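Lactaldehyde dehydrogenase (Methanocaldococcus jannaschii, PDB 3PQA) oxidises lactaldehyde to lactate with NAD as preferred cofactor, a step in the biosynthesis of coenzyme F420. Local coordinates at residues N60-I65 against A154-N159; G100-A105 against L146-I151; A106-E111 against G446-M451. One frame throughout, in Å; residues are numbered along the deposited sequence.

In the fold
All three contacts pack helices on the same side of the chain's centre, their own centres 9 to 10 Å apart. Helix 145-156 serves contacts 1 and 2 and helix 88-111 serves contacts 2 and 3; Phe102 of contact 2 also touches Leu62 and Ile65 of contact 1. Every touching residue of contacts 1 and 2 is buried. Contact 1 is purely aliphatic, whereas contact 2, the nearest to the centre of the chain, adds two aromatic rings, with the His149 side chain about 8 Å from that of Glu241, a probable active-site residue. Contact 3 reaches the subunit interface, and its partly exposed Lys448 and a bridging water bring in polar chemistry.

Contact 1. Residues N60-I65 against A154-N159; sequences NILMNI and AIATGN
Ile61 meets Ile155 loosely, the two CG2 methyls standing 4.5 Å apart, and its side chain leans also on Leu53. One residue further on, Leu62 makes the largest contribution from this helix. Its first torsion sets CG opposite the carbonyl carbon (chi1 -68°), and the two methyls divide the work: CD2 lies 3.9 Å from Ile155 CG2, while CD1 sits 4.0 Å from Ala156 CB. The Leu62 and Ile155 side chains run past each other in opposite directions, and Leu62 CD2 is as near to Ile155 CB as to its CG2.

Both segments belong to the bundle of helices packed beside the nucleotide-binding sheet of the aldehyde dehydrogenase fold, 60-65 on helix 55-71 and 154-159 at the C-terminal end of helix 145-156. That helix closes with a Schellman motif: Gly158, at positive phi, is the C-prime residue, Asn159 N bonds to Ala154 O at 3.1 Å, and Gly158 N bonds to Ile155 O at the same length. Arg58, one turn before Leu62, adds a hydrogen bond to the carbonyl oxygen of Ala156.

A turn beyond Ile61, Ile65 reaches the other branch of Ile155 tip to tip, CD1 to CD1 at 4.1 Å, and its side chain also packs against Ile180 and Ala183 of helix 171-186.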
ATOM      1  N   ASN B  60     -17.297  -6.261 -16.819  1.00 12.35           N
ATOM      2  CA  ASN B  60     -18.292  -6.000 -17.858  1.00 13.19           C
ATOM      3  C   ASN B  60     -19.672  -5.702 -17.301  1.00 12.25           C
ATOM      4  O   ASN B  60     -20.343  -4.766 -17.763  1.00 12.79           O
ATOM      5  CB  ASN B  60     -18.364  -7.163 -18.852  1.00 15.50           C
ATOM      6  CG  ASN B  60     -17.162  -7.205 -19.778  1.00 15.61           C
ATOM      7  OD1 ASN B  60     -16.474  -6.197 -19.960  1.00 15.78           O
ATOM      8  ND2 ASN B  60     -16.898  -8.379 -20.367  1.00 15.79           N
ATOM      9  N   ILE B  61     -20.089  -6.488 -16.305  1.00 11.93           N
ATOM     10  CA  ILE B  61     -21.399  -6.314 -15.659  1.00 12.43           C
ATOM     11  C   ILE B  61     -21.479  -4.947 -14.997  1.00 11.53           C
ATOM     12  O   ILE B  61     -22.452  -4.209 -15.173  1.00 12.39           O
ATOM     13  CB  ILE B  61     -21.679  -7.414 -14.619  1.00 14.42           C
ATOM     14  CG1 ILE B  61     -21.948  -8.748 -15.312  1.00 14.60           C
ATOM     15  CG2 ILE B  61     -22.875  -7.032 -13.728  1.00 14.60           C
ATOM     16  CD1 ILE B  61     -21.836  -9.935 -14.382  1.00 14.70           C
ATOM     17  N   LEU B  62     -20.430  -4.595 -14.254  1.00 11.46           N
ATOM     18  CA  LEU B  62     -20.397  -3.294 -13.571  1.00 11.71           C
ATOM     19  C   LEU B  62     -20.443  -2.115 -14.577  1.00 11.55           C
ATOM     20  O   LEU B  62     -21.199  -1.156 -14.392  1.00 11.17           O
ATOM     21  CB  LEU B  62     -19.182  -3.205 -12.632  1.00 12.18           C
ATOM     22  CG  LEU B  62     -19.303  -4.174 -11.438  1.00 12.29           C
ATOM     23  CD1 LEU B  62     -17.964  -4.387 -10.729  1.00 12.30           C
ATOM     24  CD2 LEU B  62     -20.386  -3.732 -10.432  1.00 12.27           C
ATOM     25  N   MET B  63     -19.644  -2.207 -15.644  1.00 12.25           N
ATOM     26  CA  MET B  63     -19.630  -1.169 -16.669  1.00 12.78           C
ATOM     27  C   MET B  63     -20.972  -1.046 -17.381  1.00 12.14           C
ATOM     28  O   MET B  63     -21.413   0.069 -17.686  1.00 12.64           O
ATOM     29  CB  MET B  63     -18.493  -1.387 -17.672  1.00 15.43           C
ATOM     30  CG  MET B  63     -17.104  -1.108 -17.084  1.00 16.55           C
ATOM     31  SD  MET B  63     -16.883   0.559 -16.410  1.00 15.89           S
ATOM     32  CE  MET B  63     -16.969   1.564 -17.870  1.00 16.72           C
ATOM     33  N   ASN B  64     -21.628  -2.177 -17.613  1.00 12.45           N
ATOM     34  CA  ASN B  64     -22.917  -2.149 -18.292  1.00 14.21           C
ATOM     35  C   ASN B  64     -24.016  -1.576 -17.414  1.00 14.47           C
ATOM     36  O   ASN B  64     -24.888  -0.888 -17.902  1.00 15.05           O
ATOM     37  CB  ASN B  64     -23.310  -3.513 -18.857  1.00 16.75           C
ATOM     38  CG  ASN B  64     -24.560  -3.438 -19.736  1.00 16.83           C
ATOM     39  OD1 ASN B  64     -25.624  -3.840 -19.325  1.00 17.00           O
ATOM     40  ND2 ASN B  64     -24.413  -2.907 -20.942  1.00 17.00           N
ATOM     41  N   ILE B  65     -23.949  -1.832 -16.115  1.00 13.48           N
ATOM     42  CA  ILE B  65     -24.883  -1.202 -15.179  1.00 12.71           C
ATOM     43  C   ILE B  65     -24.700   0.313 -15.250  1.00 12.47           C
ATOM     44  O   ILE B  65     -25.688   1.064 -15.381  1.00 13.45           O
ATOM     45  CB  ILE B  65     -24.709  -1.746 -13.741  1.00 13.04           C
ATOM     46  CG1 ILE B  65     -25.242  -3.188 -13.659  1.00 12.76           C
ATOM     47  CG2 ILE B  65     -25.430  -0.854 -12.732  1.00 12.75           C
ATOM     48  CD1 ILE B  65     -24.828  -3.947 -12.425  1.00 13.13           C
ATOM     49  N   ALA B 154     -20.133  -5.412  -3.747  1.00  8.18           N
ATOM     50  CA  ALA B 154     -20.541  -6.811  -3.584  1.00  8.92           C
ATOM     51  C   ALA B 154     -20.329  -7.643  -4.844  1.00  9.01           C
ATOM     52  O   ALA B 154     -19.787  -8.753  -4.779  1.00 10.16           O
ATOM     53  CB  ALA B 154     -22.000  -6.897  -3.122  1.00  9.54           C
ATOM     54  N   ILE B 155     -20.760  -7.114  -5.992  1.00  9.29           N
ATOM     55  CA  ILE B 155     -20.534  -7.768  -7.282  1.00 10.55           C
ATOM     56  C   ILE B 155     -19.023  -7.892  -7.561  1.00  9.55           C
ATOM     57  O   ILE B 155     -18.517  -8.961  -7.930  1.00  9.71           O
ATOM     58  CB  ILE B 155     -21.254  -7.031  -8.443  1.00 12.27           C
ATOM     59  CG1 ILE B 155     -22.780  -7.140  -8.294  1.00 12.45           C
ATOM     60  CG2 ILE B 155     -20.821  -7.589  -9.817  1.00 12.46           C
ATOM     61  CD1 ILE B 155     -23.537  -6.304  -9.314  1.00 12.73           C
ATOM     62  N   ALA B 156     -18.308  -6.795  -7.331  1.00  9.41           N
ATOM     63  CA  ALA B 156     -16.863  -6.769  -7.557  1.00  9.33           C
ATOM     64  C   ALA B 156     -16.092  -7.848  -6.797  1.00  9.06           C
ATOM     65  O   ALA B 156     -15.053  -8.321  -7.286  1.00  9.84           O
ATOM     66  CB  ALA B 156     -16.310  -5.392  -7.216  1.00  9.56           C
ATOM     67  N   THR B 157     -16.588  -8.206  -5.611  1.00  9.07           N
ATOM     68  CA  THR B 157     -15.917  -9.166  -4.723  1.00  9.31           C
ATOM     69  C   THR B 157     -16.517 -10.586  -4.787  1.00  9.25           C
ATOM     70  O   THR B 157     -16.159 -11.450  -3.987  1.00 10.17           O
ATOM     71  CB  THR B 157     -15.857  -8.630  -3.263  1.00 10.68           C
ATOM     72  OG1 THR B 157     -17.165  -8.214  -2.839  1.00 11.84           O
ATOM     73  CG2 THR B 157     -14.908  -7.449  -3.176  1.00 11.83           C
ATOM     74  N   GLY B 158     -17.430 -10.824  -5.735  1.00  9.55           N
ATOM     75  CA  GLY B 158     -17.934 -12.188  -6.002  1.00  9.51           C
ATOM     76  C   GLY B 158     -19.000 -12.714  -5.058  1.00  9.08           C
ATOM     77  O   GLY B 158     -19.139 -13.925  -4.893  1.00 10.00           O
ATOM     78  N   ASN B 159     -19.764 -11.799  -4.469  1.00  9.11           N
ATOM     79  CA  ASN B 159     -20.839 -12.123  -3.548  1.00  9.46           C
ATOM     80  C   ASN B 159     -22.188 -12.211  -4.230  1.00  9.90           C
ATOM     81  O   ASN B 159     -22.461 -11.477  -5.162  1.00 11.23           O
ATOM     82  CB  ASN B 159     -20.948 -11.055  -2.471  1.00 10.19           C
ATOM     83  CG  ASN B 159     -19.727 -10.990  -1.602  1.00 10.21           C
ATOM     84  OD1 ASN B 159     -19.508 -11.860  -0.768  1.00 10.39           O
ATOM     85  ND2 ASN B 159     -18.926  -9.953  -1.783  1.00 10.40           N
TER

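Contact 2. Residues G100-A105 against L146-I151; sequences GTFKLA and LSAHKI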
ATOM      1  N   GLY B 100     -20.713   6.845 -11.367  1.00 10.56           N
ATOM      2  CA  GLY B 100     -19.326   6.830 -10.893  1.00 11.08           C
ATOM      3  C   GLY B 100     -19.001   5.669  -9.956  1.00 11.05           C
ATOM      4  O   GLY B 100     -17.928   5.068 -10.046  1.00 11.82           O
ATOM      5  N   THR B 101     -19.933   5.345  -9.063  1.00 10.84           N
ATOM      6  CA  THR B 101     -19.742   4.263  -8.102  1.00 10.63           C
ATOM      7  C   THR B 101     -19.628   2.907  -8.799  1.00  9.74           C
ATOM      8  O   THR B 101     -18.759   2.102  -8.460  1.00  9.52           O
ATOM      9  CB  THR B 101     -20.895   4.285  -7.072  1.00 11.37           C
ATOM     10  OG1 THR B 101     -20.822   5.530  -6.374  1.00 12.29           O
ATOM     11  CG2 THR B 101     -20.790   3.140  -6.072  1.00 12.19           C
ATOM     12  N   PHE B 102     -20.517   2.647  -9.763  1.00 10.20           N
ATOM     13  CA  PHE B 102     -20.412   1.405 -10.527  1.00 10.95           C
ATOM     14  C   PHE B 102     -19.120   1.345 -11.338  1.00 10.57           C
ATOM     15  O   PHE B 102     -18.476   0.298 -11.390  1.00 11.18           O
ATOM     16  CB  PHE B 102     -21.677   1.149 -11.365  1.00 13.15           C
ATOM     17  CG  PHE B 102     -22.791   0.515 -10.572  1.00 13.79           C
ATOM     18  CD1 PHE B 102     -22.755  -0.848 -10.268  1.00 13.32           C
ATOM     19  CD2 PHE B 102     -23.864   1.284 -10.100  1.00 13.37           C
ATOM     20  CE1 PHE B 102     -23.785  -1.446  -9.512  1.00 13.81           C
ATOM     21  CE2 PHE B 102     -24.883   0.697  -9.348  1.00 13.86           C
ATOM     22  CZ  PHE B 102     -24.842  -0.664  -9.055  1.00 13.39           C
ATOM     23  N   LYS B 103     -18.725   2.465 -11.946  1.00 11.06           N
ATOM     24  CA  LYS B 103     -17.470   2.487 -12.718  1.00 12.21           C
ATOM     25  C   LYS B 103     -16.212   2.275 -11.875  1.00 11.22           C
ATOM     26  O   LYS B 103     -15.276   1.606 -12.310  1.00 11.35           O
ATOM     27  CB  LYS B 103     -17.343   3.765 -13.528  1.00 16.75           C
ATOM     28  CG  LYS B 103     -18.383   3.867 -14.606  1.00 18.30           C
ATOM     29  CD  LYS B 103     -18.137   5.051 -15.500  1.00 18.38           C
ATOM     30  CE  LYS B 103     -18.970   4.882 -16.765  1.00 18.92           C
ATOM     31  NZ  LYS B 103     -18.632   5.930 -17.774  1.00 19.24           N
ATOM     32  N   LEU B 104     -16.205   2.837 -10.674  1.00 10.22           N
ATOM     33  CA  LEU B 104     -15.082   2.680  -9.764  1.00 10.39           C
ATOM     34  C   LEU B 104     -14.960   1.241  -9.286  1.00 10.11           C
ATOM     35  O   LEU B 104     -13.851   0.709  -9.149  1.00 10.99           O
ATOM     36  CB  LEU B 104     -15.192   3.639  -8.575  1.00 12.96           C
ATOM     37  CG  LEU B 104     -13.884   3.878  -7.816  1.00 13.81           C
ATOM     38  CD1 LEU B 104     -12.790   4.384  -8.742  1.00 13.26           C
ATOM     39  CD2 LEU B 104     -14.106   4.864  -6.671  1.00 13.22           C
ATOM     40  N   ALA B 105     -16.099   0.595  -9.033  1.00 10.05           N
ATOM     41  CA  ALA B 105     -16.061  -0.819  -8.689  1.00  9.66           C
ATOM     42  C   ALA B 105     -15.460  -1.656  -9.823  1.00  9.56           C
ATOM     43  O   ALA B 105     -14.661  -2.564  -9.564  1.00  9.90           O
ATOM     44  CB  ALA B 105     -17.447  -1.310  -8.355  1.00  9.83           C
ATOM     45  N   LEU B 146     -26.704   5.084  -2.618  1.00 12.42           N
ATOM     46  CA  LEU B 146     -26.370   4.282  -1.444  1.00 13.56           C
ATOM     47  C   LEU B 146     -26.601   2.784  -1.682  1.00 13.06           C
ATOM     48  O   LEU B 146     -25.951   1.961  -1.047  1.00 13.80           O
ATOM     49  CB  LEU B 146     -27.052   4.780  -0.169  1.00 15.98           C
ATOM     50  CG  LEU B 146     -26.569   6.151   0.324  1.00 16.00           C
ATOM     51  CD1 LEU B 146     -27.311   6.580   1.590  1.00 16.35           C
ATOM     52  CD2 LEU B 146     -25.057   6.177   0.567  1.00 16.30           C
ATOM     53  N   SER B 147     -27.522   2.443  -2.591  1.00 12.39           N
ATOM     54  CA  SER B 147     -27.605   1.067  -3.120  1.00 11.98           C
ATOM     55  C   SER B 147     -26.356   0.722  -3.939  1.00 11.55           C
ATOM     56  O   SER B 147     -25.792  -0.370  -3.783  1.00 11.92           O
ATOM     57  CB  SER B 147     -28.881   0.857  -3.943  1.00 12.75           C
ATOM     58  OG  SER B 147     -30.035   0.910  -3.101  1.00 13.71           O
ATOM     59  N   ALA B 148     -25.911   1.661  -4.783  1.00 10.56           N
ATOM     60  CA  ALA B 148     -24.730   1.445  -5.616  1.00  9.81           C
ATOM     61  C   ALA B 148     -23.493   1.189  -4.735  1.00  9.05           C
ATOM     62  O   ALA B 148     -22.648   0.354  -5.056  1.00  9.28           O
ATOM     63  CB  ALA B 148     -24.496   2.628  -6.573  1.00 11.22           C
ATOM     64  N   HIS B 149     -23.414   1.897  -3.618  1.00  8.92           N
ATOM     65  CA  HIS B 149     -22.279   1.745  -2.692  1.00  9.22           C
ATOM     66  C   HIS B 149     -22.238   0.401  -1.981  1.00  9.35           C
ATOM     67  O   HIS B 149     -21.224   0.073  -1.364  1.00  9.46           O
ATOM     68  CB  HIS B 149     -22.237   2.893  -1.682  1.00 12.03           C
ATOM     69  CG  HIS B 149     -21.452   4.069  -2.163  1.00 12.70           C
ATOM     70  ND1 HIS B 149     -20.086   4.026  -2.323  1.00 12.52           N
ATOM     71  CD2 HIS B 149     -21.841   5.311  -2.534  1.00 12.50           C
ATOM     72  CE1 HIS B 149     -19.664   5.202  -2.759  1.00 12.73           C
ATOM     73  NE2 HIS B 149     -20.707   6.000  -2.891  1.00 12.79           N
ATOM     74  N   LYS B 150     -23.328  -0.374  -2.052  1.00 10.02           N
ATOM     75  CA  LYS B 150     -23.322  -1.737  -1.523  1.00 11.68           C
ATOM     76  C   LYS B 150     -23.284  -2.793  -2.630  1.00  9.90           C
ATOM     77  O   LYS B 150     -22.524  -3.763  -2.544  1.00 10.78           O
ATOM     78  CB  LYS B 150     -24.535  -1.985  -0.625  1.00 16.11           C
ATOM     79  CG  LYS B 150     -24.626  -1.043   0.578  1.00 17.46           C
ATOM     80  CD  LYS B 150     -25.736  -1.459   1.537  1.00 17.65           C
ATOM     81  CE  LYS B 150     -26.034  -0.339   2.563  1.00 17.92           C
ATOM     82  NZ  LYS B 150     -24.853  -0.056   3.443  1.00 18.08           N
ATOM     83  N   ILE B 151     -24.140  -2.624  -3.641  1.00  8.99           N
ATOM     84  CA  ILE B 151     -24.198  -3.539  -4.787  1.00 10.09           C
ATOM     85  C   ILE B 151     -22.897  -3.605  -5.589  1.00  8.55           C
ATOM     86  O   ILE B 151     -22.413  -4.706  -5.881  1.00  8.92           O
ATOM     87  CB  ILE B 151     -25.389  -3.204  -5.727  1.00 13.06           C
ATOM     88  CG1 ILE B 151     -26.709  -3.330  -4.954  1.00 13.47           C
ATOM     89  CG2 ILE B 151     -25.400  -4.127  -6.969  1.00 13.51           C
ATOM     90  CD1 ILE B 151     -27.908  -2.748  -5.699  1.00 14.14           C
TER
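Thr101 faces Ala148 and His149 from a helix that runs nearly parallel to theirs, the two axes 11° apart in direction and 9.0 Å apart at closest approach. From the base outward, its CB lies 4.0 Å from Ala148 CB. There the chain forks. A chi1 of -62° puts OG1 beside the backbone N and leaves CG2 opposite it. CG2 lies over the middle of the imidazole of His149, 4.0 Å from the ring centroid and 10° off the ring normal, a CH-pi contact on the face. The same methyl touches the carbonyl oxygen of Ala148. OG1 also stands over that face, 3.5 Å from His149 NE2, but no hydrogen bond joins them: the hydroxyl has its strongest partner in Asn145 OD1 and is also hydrogen-bonded with Arg97 O, and NE2 has a weak bond to Asp430.

In the aldehyde dehydrogenase fold, helix 145-156 follows strand 122-138 and leads into strand 160-165, parallel to it in the same sheet, making a beta-alpha-beta crossover. Helix 88-111 covers the helix of this crossover, and the His149 side chain comes to about 10 Å from that of Cys275, the active-site residue assigned by similarity.

Next to Thr101, Phe102 brings its ring up to Ala148, CE2 3.4 Å from Ala148 CB, a close carbon-carbon approach. Ile151 CG2 comes to the ring's edge, near its plane, 4.0 Å from CE1, while Leu62, Ile65 and Ile69 of helix 55-71 also pack on this phenyl.

Contact 3. Residues A106-E111 against G446-M451; sequences AFYVKE and GVKYAM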
ATOM      1  N   ALA B 106     -15.861  -1.357 -11.064  1.00 10.38           N
ATOM      2  CA  ALA B 106     -15.282  -2.002 -12.258  1.00 11.09           C
ATOM      3  C   ALA B 106     -13.752  -1.897 -12.277  1.00 11.31           C
ATOM      4  O   ALA B 106     -13.051  -2.901 -12.502  1.00 12.03           O
ATOM      5  CB  ALA B 106     -15.877  -1.412 -13.530  1.00 11.80           C
ATOM      6  N   PHE B 107     -13.234  -0.697 -12.028  1.00 11.97           N
ATOM      7  CA  PHE B 107     -11.791  -0.577 -12.066  0.50 12.79           C
ATOM      8  C   PHE B 107     -11.108  -1.265 -10.891  1.00 11.45           C
ATOM      9  O   PHE B 107     -10.065  -1.892 -11.105  1.00 11.30           O
ATOM     10  CB  PHE B 107     -11.329   0.850 -12.341  0.50 16.18           C
ATOM     11  CG  PHE B 107     -11.469   1.239 -13.789  0.50 17.55           C
ATOM     12  CD1 PHE B 107     -10.389   1.177 -14.647  0.50 16.52           C
ATOM     13  CD2 PHE B 107     -12.700   1.615 -14.301  0.50 16.51           C
ATOM     14  CE1 PHE B 107     -10.523   1.520 -15.982  0.50 17.64           C
ATOM     15  CE2 PHE B 107     -12.841   1.951 -15.635  0.50 17.63           C
ATOM     16  CZ  PHE B 107     -11.750   1.904 -16.473  0.50 16.61           C
ATOM     17  N   TYR B 108     -11.714  -1.254  -9.708  1.00 10.15           N
ATOM     18  CA  TYR B 108     -11.148  -2.012  -8.590  1.00  9.62           C
ATOM     19  C   TYR B 108     -11.207  -3.550  -8.729  1.00  9.14           C
ATOM     20  O   TYR B 108     -10.366  -4.253  -8.149  1.00  8.95           O
ATOM     21  CB  TYR B 108     -11.672  -1.507  -7.242  1.00 11.62           C
ATOM     22  CG  TYR B 108     -10.875  -0.308  -6.755  1.00 12.31           C
ATOM     23  CD1 TYR B 108      -9.527  -0.447  -6.384  1.00 11.80           C
ATOM     24  CD2 TYR B 108     -11.455   0.959  -6.683  1.00 11.87           C
ATOM     25  CE1 TYR B 108      -8.771   0.657  -5.942  1.00 12.46           C
ATOM     26  CE2 TYR B 108     -10.713   2.077  -6.245  1.00 12.51           C
ATOM     27  CZ  TYR B 108      -9.369   1.902  -5.874  1.00 11.96           C
ATOM     28  OH  TYR B 108      -8.648   2.991  -5.451  1.00 12.73           O
ATOM     29  N   VAL B 109     -12.145  -4.079  -9.517  1.00  9.67           N
ATOM     30  CA  VAL B 109     -12.106  -5.527  -9.785  1.00 10.33           C
ATOM     31  C   VAL B 109     -10.783  -5.875 -10.467  1.00 10.94           C
ATOM     32  O   VAL B 109     -10.178  -6.918 -10.210  1.00 10.48           O
ATOM     33  CB  VAL B 109     -13.271  -6.050 -10.681  1.00 12.53           C
ATOM     34  CG1 VAL B 109     -13.139  -7.574 -10.845  1.00 15.57           C
ATOM     35  CG2 VAL B 109     -14.581  -5.752 -10.071  1.00 15.42           C
ATOM     36  N   LYS B 110     -10.333  -4.957 -11.316  1.00 12.20           N
ATOM     37  CA  LYS B 110      -9.109  -5.153 -12.074  1.00 13.86           C
ATOM     38  C   LYS B 110      -7.854  -4.748 -11.307  1.00 12.68           C
ATOM     39  O   LYS B 110      -6.807  -5.361 -11.494  1.00 13.12           O
ATOM     40  CB  LYS B 110      -9.174  -4.408 -13.408  1.00 17.80           C
ATOM     41  CG  LYS B 110     -10.112  -5.074 -14.406  1.00 19.53           C
ATOM     42  CD  LYS B 110      -9.998  -4.483 -15.787  1.00 19.08           C
ATOM     43  CE  LYS B 110     -10.912  -5.234 -16.744  1.00 20.02           C
ATOM     44  NZ  LYS B 110     -10.385  -5.290 -18.127  1.00 19.65           N
ATOM     45  N   GLU B 111      -7.970  -3.742 -10.443  1.00 11.75           N
ATOM     46  CA  GLU B 111      -6.797  -3.128  -9.821  1.00 12.44           C
ATOM     47  C   GLU B 111      -6.532  -3.428  -8.357  1.00 13.54           C
ATOM     48  O   GLU B 111      -5.439  -3.131  -7.881  1.00 13.44           O
ATOM     49  CB  GLU B 111      -6.834  -1.605 -10.005  1.00 13.26           C
ATOM     50  CG  GLU B 111      -6.720  -1.159 -11.460  1.00 13.88           C
ATOM     51  CD  GLU B 111      -5.445  -1.662 -12.118  1.00 13.51           C
ATOM     52  OE1 GLU B 111      -4.360  -1.380 -11.579  1.00 13.93           O
ATOM     53  OE2 GLU B 111      -5.529  -2.338 -13.157  1.00 13.87           O
ATOM     54  N   GLY B 446     -17.400   3.643   0.500  1.00 10.39           N
ATOM     55  CA  GLY B 446     -16.416   4.001  -0.534  1.00  9.48           C
ATOM     56  C   GLY B 446     -16.040   2.647  -1.120  1.00  8.91           C
ATOM     57  O   GLY B 446     -15.678   1.736  -0.378  1.00  9.84           O
ATOM     58  N   VAL B 447     -16.134   2.518  -2.443  1.00  8.79           N
ATOM     59  CA  VAL B 447     -16.017   1.220  -3.143  1.00  9.52           C
ATOM     60  C   VAL B 447     -14.843   0.367  -2.671  1.00  8.79           C
ATOM     61  O   VAL B 447     -15.021  -0.800  -2.295  1.00  9.69           O
ATOM     62  CB  VAL B 447     -16.053   1.418  -4.691  1.00 11.37           C
ATOM     63  CG1 VAL B 447     -15.601   0.180  -5.455  1.00 13.16           C
ATOM     64  CG2 VAL B 447     -17.482   1.830  -5.103  1.00 13.17           C
ATOM     65  N   LYS B 448     -13.651   0.955  -2.627  1.00  9.34           N
ATOM     66  CA  LYS B 448     -12.449   0.196  -2.290  1.00 10.98           C
ATOM     67  C   LYS B 448     -12.539  -0.370  -0.867  1.00 10.29           C
ATOM     68  O   LYS B 448     -12.135  -1.513  -0.612  1.00 10.91           O
ATOM     69  CB  LYS B 448     -11.220   1.096  -2.436  1.00 13.42           C
ATOM     70  CG  LYS B 448      -9.903   0.372  -2.260  1.00 14.36           C
ATOM     71  CD  LYS B 448      -8.757   1.360  -2.209  1.00 14.20           C
ATOM     72  CE  LYS B 448      -7.438   0.588  -2.099  1.00 14.62           C
ATOM     73  NZ  LYS B 448      -6.244   1.462  -2.006  1.00 14.52           N
ATOM     74  N   TYR B 449     -13.111   0.433   0.027  1.00  9.68           N
ATOM     75  CA  TYR B 449     -13.217   0.086   1.438  1.00  9.37           C
ATOM     76  C   TYR B 449     -14.318  -0.933   1.669  1.00  8.78           C
ATOM     77  O   TYR B 449     -14.119  -1.871   2.432  1.00  9.54           O
ATOM     78  CB  TYR B 449     -13.425   1.361   2.274  1.00 10.83           C
ATOM     79  CG  TYR B 449     -12.323   2.348   1.927  1.00 11.50           C
ATOM     80  CD1 TYR B 449     -11.063   2.217   2.491  1.00 11.06           C
ATOM     81  CD2 TYR B 449     -12.525   3.349   0.965  1.00 11.01           C
ATOM     82  CE1 TYR B 449     -10.028   3.094   2.138  1.00 11.63           C
ATOM     83  CE2 TYR B 449     -11.495   4.226   0.609  1.00 11.60           C
ATOM     84  CZ  TYR B 449     -10.261   4.080   1.202  1.00 11.14           C
ATOM     85  OH  TYR B 449      -9.243   4.925   0.835  1.00 11.70           O
ATOM     86  N   ALA B 450     -15.451  -0.765   0.980  1.00  8.94           N
ATOM     87  CA  ALA B 450     -16.545  -1.737   1.082  1.00  9.30           C
ATOM     88  C   ALA B 450     -16.106  -3.101   0.538  1.00  8.69           C
ATOM     89  O   ALA B 450     -16.476  -4.147   1.094  1.00  9.79           O
ATOM     90  CB  ALA B 450     -17.771  -1.238   0.339  1.00  9.96           C
ATOM     91  N   MET B 451     -15.308  -3.101  -0.530  1.00  8.70           N
ATOM     92  CA  MET B 451     -14.813  -4.354  -1.105  1.00  8.03           C
ATOM     93  C   MET B 451     -14.019  -5.139  -0.057  1.00  8.41           C
ATOM     94  O   MET B 451     -14.186  -6.364   0.086  1.00  8.53           O
ATOM     95  CB  MET B 451     -13.977  -4.114  -2.367  1.00  8.37           C
ATOM     96  CG  MET B 451     -14.788  -3.712  -3.601  1.00  9.69           C
ATOM     97  SD  MET B 451     -13.753  -3.233  -5.042  1.00  7.71           S
ATOM     98  CE  MET B 451     -12.891  -4.795  -5.461  1.00 10.06           C
TER
HETATM   99  O   HOH W   1      -6.220   3.037  -4.296  1.00 21.10           O
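Helix segments 106-111 and 447-451 cross at -56° with their axes 10.4 Å apart at closest approach, and the CA atoms of Tyr108 and Lys448 are the nearest pair. Tyr108 supplies the largest share of the buried surface. Lys448 crosses one face of its ring at a slant: CB, over the face but toward the rim, is 4.0 Å from the ring centroid and 15° off the normal, a CH-pi contact, and CG follows over the same face. With CG opposite the backbone N and the rest of the chain extended, the methylenes continue toward the phenol end, where CD passes 3.6 Å from Tyr108 OH.

A water then joins the two polar ends. It lies in the plane of the tyrosine ring at its edge, donates to Tyr108 OH at 2.7 Å and accepts from Lys448 NZ at 2.8 Å. The phenol oxygen has a stronger partner in Glu111 of the second subunit, with which it is hydrogen-bonded.

At the base of the tyrosine, Met451 SD is 3.5 Å from Tyr108 CB, and the turn at its chi3 of 65° brings CE to the backbone, 3.7 Å from Tyr108 O. Val447 CG1 makes a longer contact, 4.4 Å from Tyr108 CD2. Gly446 occupies the N-cap position of helix 447-453, its O accepting from Ala450 N.

The reciprocal Tyr108–Glu111 bonds and the edge-to-face packing of Tyr108 on Phe107 of the second subunit place this helix pair at a subunit interface of the homotetramer, where helix 88-111 meets its counterpart.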